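Long-range contacts in TgTwinScan_2721 - E2 domain (Toxoplasma gondii, PDB 2F4Z), which is probably a ubiquitin-conjugating (E2) enzyme, expected from its family to carry ubiquitin as a thioester and pass it on to a substrate: residues H93-I98 against F113-W118; H75-F80 against I98-D103. All coordinates share one frame; numbering follows the deposited sequence.

Contact 1. Residues H93-I98 against F113-W118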
ATOM      1  N   HIS A  93      -2.047  -0.842  24.770  1.00 28.99           N
ATOM      2  CA  HIS A  93      -2.318   0.301  23.910  1.00 30.54           C
ATOM      3  C   HIS A  93      -1.056   1.094  23.786  1.00 27.82           C
ATOM      4  O   HIS A  93      -0.610   1.615  24.757  1.00 28.22           O
ATOM      5  CB  HIS A  93      -3.449   1.189  24.533  1.00 32.14           C
ATOM      6  CG  HIS A  93      -4.752   0.460  24.630  1.00 39.82           C
ATOM      7  ND1 HIS A  93      -5.456   0.054  23.503  1.00 45.87           N
ATOM      8  CD2 HIS A  93      -5.415  -0.057  25.704  1.00 47.21           C
ATOM      9  CE1 HIS A  93      -6.522  -0.633  23.886  1.00 50.64           C
ATOM     10  NE2 HIS A  93      -6.526  -0.712  25.214  1.00 49.36           N
ATOM     11  N   PHE A  94      -0.511   1.205  22.574  1.00 26.72           N
ATOM     12  CA  PHE A  94       0.853   1.751  22.375  1.00 25.98           C
ATOM     13  C   PHE A  94       0.726   3.027  21.605  1.00 25.43           C
ATOM     14  O   PHE A  94      -0.007   3.069  20.595  1.00 28.23           O
ATOM     15  CB  PHE A  94       1.756   0.721  21.664  1.00 24.60           C
ATOM     16  CG  PHE A  94       1.910  -0.559  22.445  1.00 25.60           C
ATOM     17  CD1 PHE A  94       1.037  -1.630  22.229  1.00 24.26           C
ATOM     18  CD2 PHE A  94       2.852  -0.647  23.474  1.00 23.77           C
ATOM     19  CE1 PHE A  94       1.153  -2.805  22.970  1.00 23.39           C
ATOM     20  CE2 PHE A  94       2.949  -1.823  24.235  1.00 24.24           C
ATOM     21  CZ  PHE A  94       2.091  -2.898  23.963  1.00 22.13           C
ATOM     22  N   THR A  95       1.364   4.058  22.120  1.00 24.25           N
ATOM     23  CA  THR A  95       1.408   5.374  21.539  1.00 24.99           C
ATOM     24  C   THR A  95       2.711   5.518  20.803  1.00 25.67           C
ATOM     25  O   THR A  95       3.743   5.088  21.306  1.00 25.17           O
ATOM     26  CB  THR A  95       1.330   6.428  22.684  1.00 26.25           C
ATOM     27  OG1 THR A  95       0.053   6.270  23.325  1.00 28.98           O
ATOM     28  CG2 THR A  95       1.490   7.897  22.182  1.00 25.64           C
ATOM     29  N   LEU A  96       2.640   6.092  19.595  1.00 25.00           N
ATOM     30  CA  LEU A  96       3.784   6.416  18.775  1.00 26.87           C
ATOM     31  C   LEU A  96       3.883   7.926  18.538  1.00 25.92           C
ATOM     32  O   LEU A  96       2.889   8.619  18.419  1.00 26.06           O
ATOM     33  CB  LEU A  96       3.701   5.727  17.405  1.00 25.79           C
ATOM     34  CG  LEU A  96       3.727   4.215  17.147  1.00 31.33           C
ATOM     35  CD1 LEU A  96       5.113   3.679  16.808  1.00 34.59           C
ATOM     36  CD2 LEU A  96       3.004   3.306  18.103  1.00 31.36           C
ATOM     37  N   ASP A  97       5.086   8.416  18.465  1.00 24.63           N
ATOM     38  CA  ASP A  97       5.290   9.766  17.975  1.00 25.66           C
ATOM     39  C   ASP A  97       5.574   9.701  16.443  1.00 24.34           C
ATOM     40  O   ASP A  97       6.265   8.819  16.006  1.00 23.55           O
ATOM     41  CB  ASP A  97       6.454  10.406  18.763  1.00 25.36           C
ATOM     42  CG  ASP A  97       6.771  11.791  18.275  1.00 31.10           C
ATOM     43  OD1 ASP A  97       5.846  12.619  18.067  1.00 33.76           O
ATOM     44  OD2 ASP A  97       7.963  12.038  18.036  1.00 43.13           O
ATOM     45  N   ILE A  98       5.008  10.618  15.644  1.00 23.98           N
ATOM     46  CA  ILE A  98       5.069  10.584  14.183  1.00 22.92           C
ATOM     47  C   ILE A  98       5.440  11.989  13.724  1.00 25.22           C
ATOM     48  O   ILE A  98       4.686  12.970  13.942  1.00 25.64           O
ATOM     49  CB  ILE A  98       3.750  10.097  13.491  1.00 22.17           C
ATOM     50  CG1 ILE A  98       3.301   8.705  14.007  1.00 23.89           C
ATOM     51  CG2 ILE A  98       3.865  10.102  11.884  1.00 20.97           C
ATOM     52  CD1 ILE A  98       1.816   8.349  13.617  1.00 21.72           C
ATOM     53  N   PHE A 113       8.211   4.530  19.275  1.00 26.31           N
ATOM     54  CA  PHE A 113       7.312   4.307  20.393  1.00 25.84           C
ATOM     55  C   PHE A 113       7.521   5.357  21.461  1.00 26.62           C
ATOM     56  O   PHE A 113       8.676   5.716  21.805  1.00 26.60           O
ATOM     57  CB  PHE A 113       7.464   2.895  20.961  1.00 24.81           C
ATOM     58  CG  PHE A 113       6.732   1.827  20.140  1.00 25.77           C
ATOM     59  CD1 PHE A 113       7.192   1.454  18.870  1.00 22.26           C
ATOM     60  CD2 PHE A 113       5.618   1.178  20.668  1.00 21.33           C
ATOM     61  CE1 PHE A 113       6.480   0.462  18.122  1.00 25.94           C
ATOM     62  CE2 PHE A 113       4.950   0.201  19.983  1.00 21.82           C
ATOM     63  CZ  PHE A 113       5.390  -0.191  18.698  1.00 22.48           C
ATOM     64  N   VAL A 114       6.418   5.908  21.939  1.00 25.91           N
ATOM     65  CA  VAL A 114       6.445   6.711  23.183  1.00 26.70           C
ATOM     66  C   VAL A 114       6.227   5.751  24.366  1.00 27.07           C
ATOM     67  O   VAL A 114       7.009   5.782  25.304  1.00 27.56           O
ATOM     68  CB  VAL A 114       5.374   7.813  23.144  1.00 27.05           C
ATOM     69  CG1 VAL A 114       5.181   8.467  24.538  1.00 28.33           C
ATOM     70  CG2 VAL A 114       5.750   8.815  22.046  1.00 27.88           C
ATOM     71  N   THR A 115       5.204   4.886  24.299  1.00 26.80           N
ATOM     72  CA  THR A 115       4.958   3.838  25.314  1.00 27.03           C
ATOM     73  C   THR A 115       6.170   2.875  25.418  1.00 28.28           C
ATOM     74  O   THR A 115       6.644   2.357  24.390  1.00 27.74           O
ATOM     75  CB  THR A 115       3.771   2.982  24.920  1.00 27.22           C
ATOM     76  OG1 THR A 115       2.614   3.804  24.666  1.00 27.45           O
ATOM     77  CG2 THR A 115       3.460   1.914  25.995  1.00 25.02           C
ATOM     78  N   LYS A 116       6.691   2.659  26.640  1.00 27.77           N
ATOM     79  CA  LYS A 116       7.735   1.624  26.885  1.00 27.06           C
ATOM     80  C   LYS A 116       7.264   0.243  26.458  1.00 26.91           C
ATOM     81  O   LYS A 116       6.141  -0.221  26.778  1.00 25.46           O
ATOM     82  CB  LYS A 116       8.195   1.620  28.372  1.00 28.61           C
ATOM     83  CG  LYS A 116       9.037   2.812  28.851  1.00 29.46           C
ATOM     84  CD  LYS A 116      10.356   2.891  28.013  1.00 39.61           C
ATOM     85  CE  LYS A 116      11.518   3.734  28.617  1.00 39.80           C
ATOM     86  NZ  LYS A 116      11.222   5.209  28.878  1.00 43.65           N
ATOM     87  N   ILE A 117       8.119  -0.453  25.706  1.00 26.18           N
ATOM     88  CA  ILE A 117       7.751  -1.784  25.174  1.00 24.91           C
ATOM     89  C   ILE A 117       9.035  -2.658  25.151  1.00 25.24           C
ATOM     90  O   ILE A 117      10.179  -2.138  24.980  1.00 26.31           O
ATOM     91  CB  ILE A 117       7.074  -1.661  23.773  1.00 25.04           C
ATOM     92  CG1 ILE A 117       6.549  -3.026  23.271  1.00 24.23           C
ATOM     93  CG2 ILE A 117       8.017  -0.885  22.805  1.00 23.38           C
ATOM     94  CD1 ILE A 117       5.570  -2.969  22.081  1.00 25.16           C
ATOM     95  N   TRP A 118       8.856  -3.938  25.429  1.00 26.08           N
ATOM     96  CA  TRP A 118       9.950  -4.906  25.469  1.00 27.17           C
ATOM     97  C   TRP A 118       9.865  -5.754  24.216  1.00 27.11           C
ATOM     98  O   TRP A 118       9.056  -6.655  24.152  1.00 26.90           O
ATOM     99  CB  TRP A 118       9.748  -5.810  26.669  1.00 28.00           C
ATOM    100  CG  TRP A 118      10.945  -6.670  27.010  1.00 28.98           C
ATOM    101  CD1 TRP A 118      11.081  -8.060  26.831  1.00 26.87           C
ATOM    102  CD2 TRP A 118      12.174  -6.211  27.563  1.00 25.32           C
ATOM    103  NE1 TRP A 118      12.332  -8.446  27.266  1.00 27.19           N
ATOM    104  CE2 TRP A 118      13.020  -7.342  27.715  1.00 25.29           C
ATOM    105  CE3 TRP A 118      12.640  -4.965  27.965  1.00 21.57           C
ATOM    106  CZ2 TRP A 118      14.284  -7.248  28.261  1.00 26.30           C
ATOM    107  CZ3 TRP A 118      13.921  -4.862  28.472  1.00 29.71           C
ATOM    108  CH2 TRP A 118      14.737  -6.015  28.624  1.00 29.39           C
TER
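Two phenyl rings, Phe-94 on the strand and Phe-113 across from it, each take a methyl group over one face. Ile-117 CD1 sits 4.0 Å from the centroid of the Phe-94 ring and 26° off its normal, a CH-pi contact displaced toward the rim; the carbonyl oxygen of Lys-116 lies farther off, near the plane at the edge of that ring. The Phe-113 ring receives Leu-96 CD1 in the same manner, 3.6 Å above its plane, and has Phe-94 CG at its edge, in plane, while Phe-94 CB comes obliquely to 3.6 Å from Phe-113 CE2. The two branches of Thr-115 divide the work: with OG1 anti to the carbonyl carbon (chi1 -54°), the hydroxyl reaches the strand while CG2 packs on Phe-94 CD2 at 3.6 Å. That hydroxyl oxygen accepts the amide of Thr-95 N at 2.8 Å with a nearly straight N-H...O angle of 173°, taking the place of a backbone carbonyl. In return Thr-95 O receives Val-114 N at 2.9 Å, tilted from the carbonyl plane, and a weak second bond from Thr-115 N. Ile-151 and Leu-155 of helix 144-156 both touch Phe-113; Ile-151 also packs on Leu-96 and Leu-155 on Ile-117. The Leu-96/Phe-113 pair is an antiparallel non-hydrogen-bonded bridge with CA atoms 4.4 Å apart, after which residues 114-118 leave the strand; this is the edge of the antiparallel four-stranded sheet of the E2 (UBC) fold, where the last strand gives way to a long loop.

Contact 2. Residues H75-F80 against I98-D103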
ATOM      1  N   HIS A  75       1.787  18.021  10.530  1.00 30.35           N
ATOM      2  CA  HIS A  75       3.108  17.366  10.353  1.00 29.15           C
ATOM      3  C   HIS A  75       3.612  16.719  11.635  1.00 28.13           C
ATOM      4  O   HIS A  75       4.718  16.171  11.669  1.00 27.62           O
ATOM      5  CB  HIS A  75       4.139  18.364   9.821  1.00 29.98           C
ATOM      6  CG  HIS A  75       3.972  18.634   8.364  1.00 32.78           C
ATOM      7  ND1 HIS A  75       3.144  19.617   7.885  1.00 34.97           N
ATOM      8  CD2 HIS A  75       4.447  17.977   7.275  1.00 35.24           C
ATOM      9  CE1 HIS A  75       3.140  19.584   6.565  1.00 36.00           C
ATOM     10  NE2 HIS A  75       3.930  18.608   6.167  1.00 34.96           N
ATOM     11  N   ARG A  76       2.812  16.786  12.699  1.00 25.53           N
ATOM     12  CA  ARG A  76       3.170  16.109  13.934  1.00 27.28           C
ATOM     13  C   ARG A  76       1.960  15.315  14.416  1.00 27.19           C
ATOM     14  O   ARG A  76       0.877  15.878  14.667  1.00 28.24           O
ATOM     15  CB  ARG A  76       3.667  17.133  14.971  1.00 28.21           C
ATOM     16  CG  ARG A  76       4.209  16.473  16.246  1.00 32.50           C
ATOM     17  CD  ARG A  76       5.472  15.619  15.927  1.00 38.14           C
ATOM     18  NE  ARG A  76       6.138  15.165  17.137  1.00 42.19           N
ATOM     19  CZ  ARG A  76       7.120  15.818  17.746  1.00 44.52           C
ATOM     20  NH1 ARG A  76       7.649  15.297  18.847  1.00 49.08           N
ATOM     21  NH2 ARG A  76       7.571  16.979  17.273  1.00 42.05           N
ATOM     22  N   TRP A  77       2.090  14.001  14.444  1.00 26.48           N
ATOM     23  CA  TRP A  77       0.955  13.148  14.817  1.00 25.62           C
ATOM     24  C   TRP A  77       1.346  12.230  15.954  1.00 26.13           C
ATOM     25  O   TRP A  77       2.539  11.967  16.226  1.00 26.87           O
ATOM     26  CB  TRP A  77       0.523  12.212  13.666  1.00 25.46           C
ATOM     27  CG  TRP A  77      -0.114  12.769  12.397  1.00 24.84           C
ATOM     28  CD1 TRP A  77      -0.087  14.062  11.934  1.00 24.59           C
ATOM     29  CD2 TRP A  77      -0.786  12.002  11.396  1.00 25.36           C
ATOM     30  NE1 TRP A  77      -0.715  14.146  10.709  1.00 24.43           N
ATOM     31  CE2 TRP A  77      -1.159  12.894  10.356  1.00 27.20           C
ATOM     32  CE3 TRP A  77      -1.116  10.642  11.276  1.00 27.04           C
ATOM     33  CZ2 TRP A  77      -1.839  12.465   9.193  1.00 25.37           C
ATOM     34  CZ3 TRP A  77      -1.807  10.217  10.124  1.00 26.70           C
ATOM     35  CH2 TRP A  77      -2.172  11.132   9.108  1.00 26.50           C
ATOM     36  N   ARG A  78       0.323  11.680  16.564  1.00 25.99           N
ATOM     37  CA  ARG A  78       0.441  10.626  17.541  1.00 28.42           C
ATOM     38  C   ARG A  78      -0.270   9.415  16.930  1.00 27.49           C
ATOM     39  O   ARG A  78      -1.366   9.588  16.375  1.00 28.11           O
ATOM     40  CB  ARG A  78      -0.297  11.078  18.773  1.00 28.93           C
ATOM     41  CG  ARG A  78       0.128  10.465  20.002  1.00 35.94           C
ATOM     42  CD  ARG A  78      -0.793  11.033  21.113  1.00 46.45           C
ATOM     43  NE  ARG A  78      -0.521  12.443  21.419  1.00 52.92           N
ATOM     44  CZ  ARG A  78       0.513  12.850  22.155  1.00 57.17           C
ATOM     45  NH1 ARG A  78       1.382  11.940  22.641  1.00 59.66           N
ATOM     46  NH2 ARG A  78       0.685  14.153  22.407  1.00 55.47           N
ATOM     47  N   GLY A  79       0.400   8.251  16.915  1.00 25.83           N
ATOM     48  CA  GLY A  79      -0.180   7.005  16.426  1.00 25.20           C
ATOM     49  C   GLY A  79      -0.545   6.134  17.628  1.00 25.50           C
ATOM     50  O   GLY A  79       0.057   6.269  18.685  1.00 24.27           O
ATOM     51  N   PHE A  80      -1.570   5.293  17.461  1.00 25.98           N
ATOM     52  CA  PHE A  80      -2.068   4.394  18.507  1.00 26.60           C
ATOM     53  C   PHE A  80      -2.215   3.065  17.876  1.00 26.73           C
ATOM     54  O   PHE A  80      -2.758   2.966  16.787  1.00 27.01           O
ATOM     55  CB  PHE A  80      -3.445   4.833  19.048  1.00 27.76           C
ATOM     56  CG  PHE A  80      -3.397   6.198  19.632  1.00 29.65           C
ATOM     57  CD1 PHE A  80      -3.848   7.300  18.912  1.00 27.97           C
ATOM     58  CD2 PHE A  80      -2.763   6.401  20.846  1.00 30.13           C
ATOM     59  CE1 PHE A  80      -3.724   8.549  19.452  1.00 26.54           C
ATOM     60  CE2 PHE A  80      -2.621   7.643  21.355  1.00 28.98           C
ATOM     61  CZ  PHE A  80      -3.123   8.710  20.670  1.00 30.38           C
ATOM     62  N   ILE A  98       5.008  10.618  15.644  1.00 23.98           N
ATOM     63  CA  ILE A  98       5.069  10.584  14.183  1.00 22.92           C
ATOM     64  C   ILE A  98       5.440  11.989  13.724  1.00 25.22           C
ATOM     65  O   ILE A  98       4.686  12.970  13.942  1.00 25.64           O
ATOM     66  CB  ILE A  98       3.750  10.097  13.491  1.00 22.17           C
ATOM     67  CG1 ILE A  98       3.301   8.705  14.007  1.00 23.89           C
ATOM     68  CG2 ILE A  98       3.865  10.102  11.884  1.00 20.97           C
ATOM     69  CD1 ILE A  98       1.816   8.349  13.617  1.00 21.72           C
ATOM     70  N   VAL A  99       6.603  12.093  13.108  1.00 24.42           N
ATOM     71  CA  VAL A  99       7.082  13.350  12.554  1.00 25.16           C
ATOM     72  C   VAL A  99       6.988  13.183  11.052  1.00 26.07           C
ATOM     73  O   VAL A  99       7.610  12.273  10.459  1.00 26.60           O
ATOM     74  CB  VAL A  99       8.527  13.615  12.978  1.00 26.01           C
ATOM     75  CG1 VAL A  99       9.092  14.895  12.314  1.00 27.32           C
ATOM     76  CG2 VAL A  99       8.599  13.713  14.525  1.00 26.03           C
ATOM     77  N   ILE A 100       6.195  14.028  10.428  1.00 26.18           N
ATOM     78  CA  ILE A 100       6.002  13.921   8.997  1.00 28.03           C
ATOM     79  C   ILE A 100       6.917  14.949   8.349  1.00 28.99           C
ATOM     80  O   ILE A 100       6.720  16.114   8.588  1.00 29.68           O
ATOM     81  CB  ILE A 100       4.497  14.142   8.611  1.00 27.52           C
ATOM     82  CG1 ILE A 100       3.691  12.988   9.257  1.00 26.89           C
ATOM     83  CG2 ILE A 100       4.370  14.248   7.086  1.00 25.36           C
ATOM     84  CD1 ILE A 100       2.271  13.197   9.409  1.00 32.20           C
ATOM     85  N   PRO A 101       7.910  14.508   7.527  1.00 30.18           N
ATOM     86  CA  PRO A 101       8.866  15.464   6.955  1.00 31.62           C
ATOM     87  C   PRO A 101       8.252  16.405   5.877  1.00 32.11           C
ATOM     88  O   PRO A 101       7.191  16.091   5.330  1.00 32.10           O
ATOM     89  CB  PRO A 101       9.942  14.533   6.365  1.00 30.88           C
ATOM     90  CG  PRO A 101       9.133  13.333   5.944  1.00 31.30           C
ATOM     91  CD  PRO A 101       8.204  13.132   7.076  1.00 28.70           C
ATOM     92  N   PRO A 102       8.903  17.569   5.595  1.00 34.30           N
ATOM     93  CA  PRO A 102       8.280  18.541   4.665  1.00 35.10           C
ATOM     94  C   PRO A 102       8.016  18.002   3.245  1.00 35.55           C
ATOM     95  O   PRO A 102       7.074  18.476   2.588  1.00 36.42           O
ATOM     96  CB  PRO A 102       9.298  19.708   4.601  1.00 35.91           C
ATOM     97  CG  PRO A 102      10.130  19.580   5.887  1.00 36.16           C
ATOM     98  CD  PRO A 102      10.195  18.066   6.141  1.00 34.83           C
ATOM     99  N   ASP A 103       8.831  17.052   2.770  1.00 34.81           N
ATOM    100  CA  ASP A 103       8.648  16.513   1.406  1.00 34.66           C
ATOM    101  C   ASP A 103       7.953  15.151   1.437  1.00 32.58           C
ATOM    102  O   ASP A 103       8.081  14.392   0.491  1.00 30.52           O
ATOM    103  CB  ASP A 103       9.989  16.416   0.650  1.00 35.34           C
ATOM    104  CG  ASP A 103      10.441  17.772   0.091  1.00 41.91           C
ATOM    105  OD1 ASP A 103      11.637  17.935  -0.267  1.00 49.86           O
ATOM    106  OD2 ASP A 103       9.600  18.686   0.003  1.00 49.23           O
TER
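The antiparallel hairpin of strands 77-82 and 93-99, the centre of the four-stranded E2 sheet, comes to its open end here, where segments 75-80 and 98-103 run nearly antiparallel. Trp-77 and Ile-98 form a hydrogen-bonded pair: Trp-77 N gives its hydrogen to Ile-98 O at 2.8 Å, in the carbonyl plane, while the return bond from Ile-98 N to Trp-77 O is more bent, 136° at the hydrogen. One step beyond the neighbouring Arg-76/Val-99 pair, Ile-100 N binds His-75 O at 2.9 Å, so the pairing carries on past the end of strand 93-99. On the face bearing Trp-77 and Ile-98, the Ile-100 methyl CD1 stands 3.5 Å from the centroid of the indole's five-membered ring, only 13° off the normal. Ile-98 extends CD1 the other way along the hairpin and rests 3.6 Å from Gly-79 N, where the glycine offers bare backbone. Leu-37 of helix 33-46 and Ile-144 of helix 144-156 close over Ile-100. Beside them the imidazole of His-75 turns its edge to the chain, CD2 lying 3.2 Å from Ile-100 O in the ring plane. On the other face Arg-76, with CG anti to the backbone N but its chain bent at chi2 (64°), folds back along Val-99, whose CG2 lies over one face of the guanidinium; Arg-76 NE pairs with Asp-97, just before segment 98-103, in a salt bridge. The indole NE1 is likewise satisfied, by Ile-74 O. Chemically, then, the contact has two unlike faces: an apolar one, where the buried indole has its polar nitrogen bonded and a methyl over one face of its ring, in a CH-pi contact, and a charged one, where valine packing and the outside partner Asp-97 together probably restrict the guanidinium's rotation.

Contacts 1 and 2 occupy opposite flanks of strand 93-99, share Ile-98, and have centres about 14 Å apart. A probable hydrogen bond from Leu-96 N to Gly-79 O (2.7 Å) and the salt bridge between Asp-97 OD1 and Arg-76 NE (2.7 Å) couple them directly. Helix 144-156 lies against both, meeting Phe-113 in contact 1 and Ile-100 in contact 2. The loop that begins in contact 1 runs on into the His-Pro-Asn motif, which in E2 enzymes precedes the catalytic cysteine, so contact 1 probably lies on the way to the active site, whereas contact 2 lies where strand 93-99 ends. A glycerol, probably from crystallisation, hydrogen-bonds Thr-115 O beside contact 1.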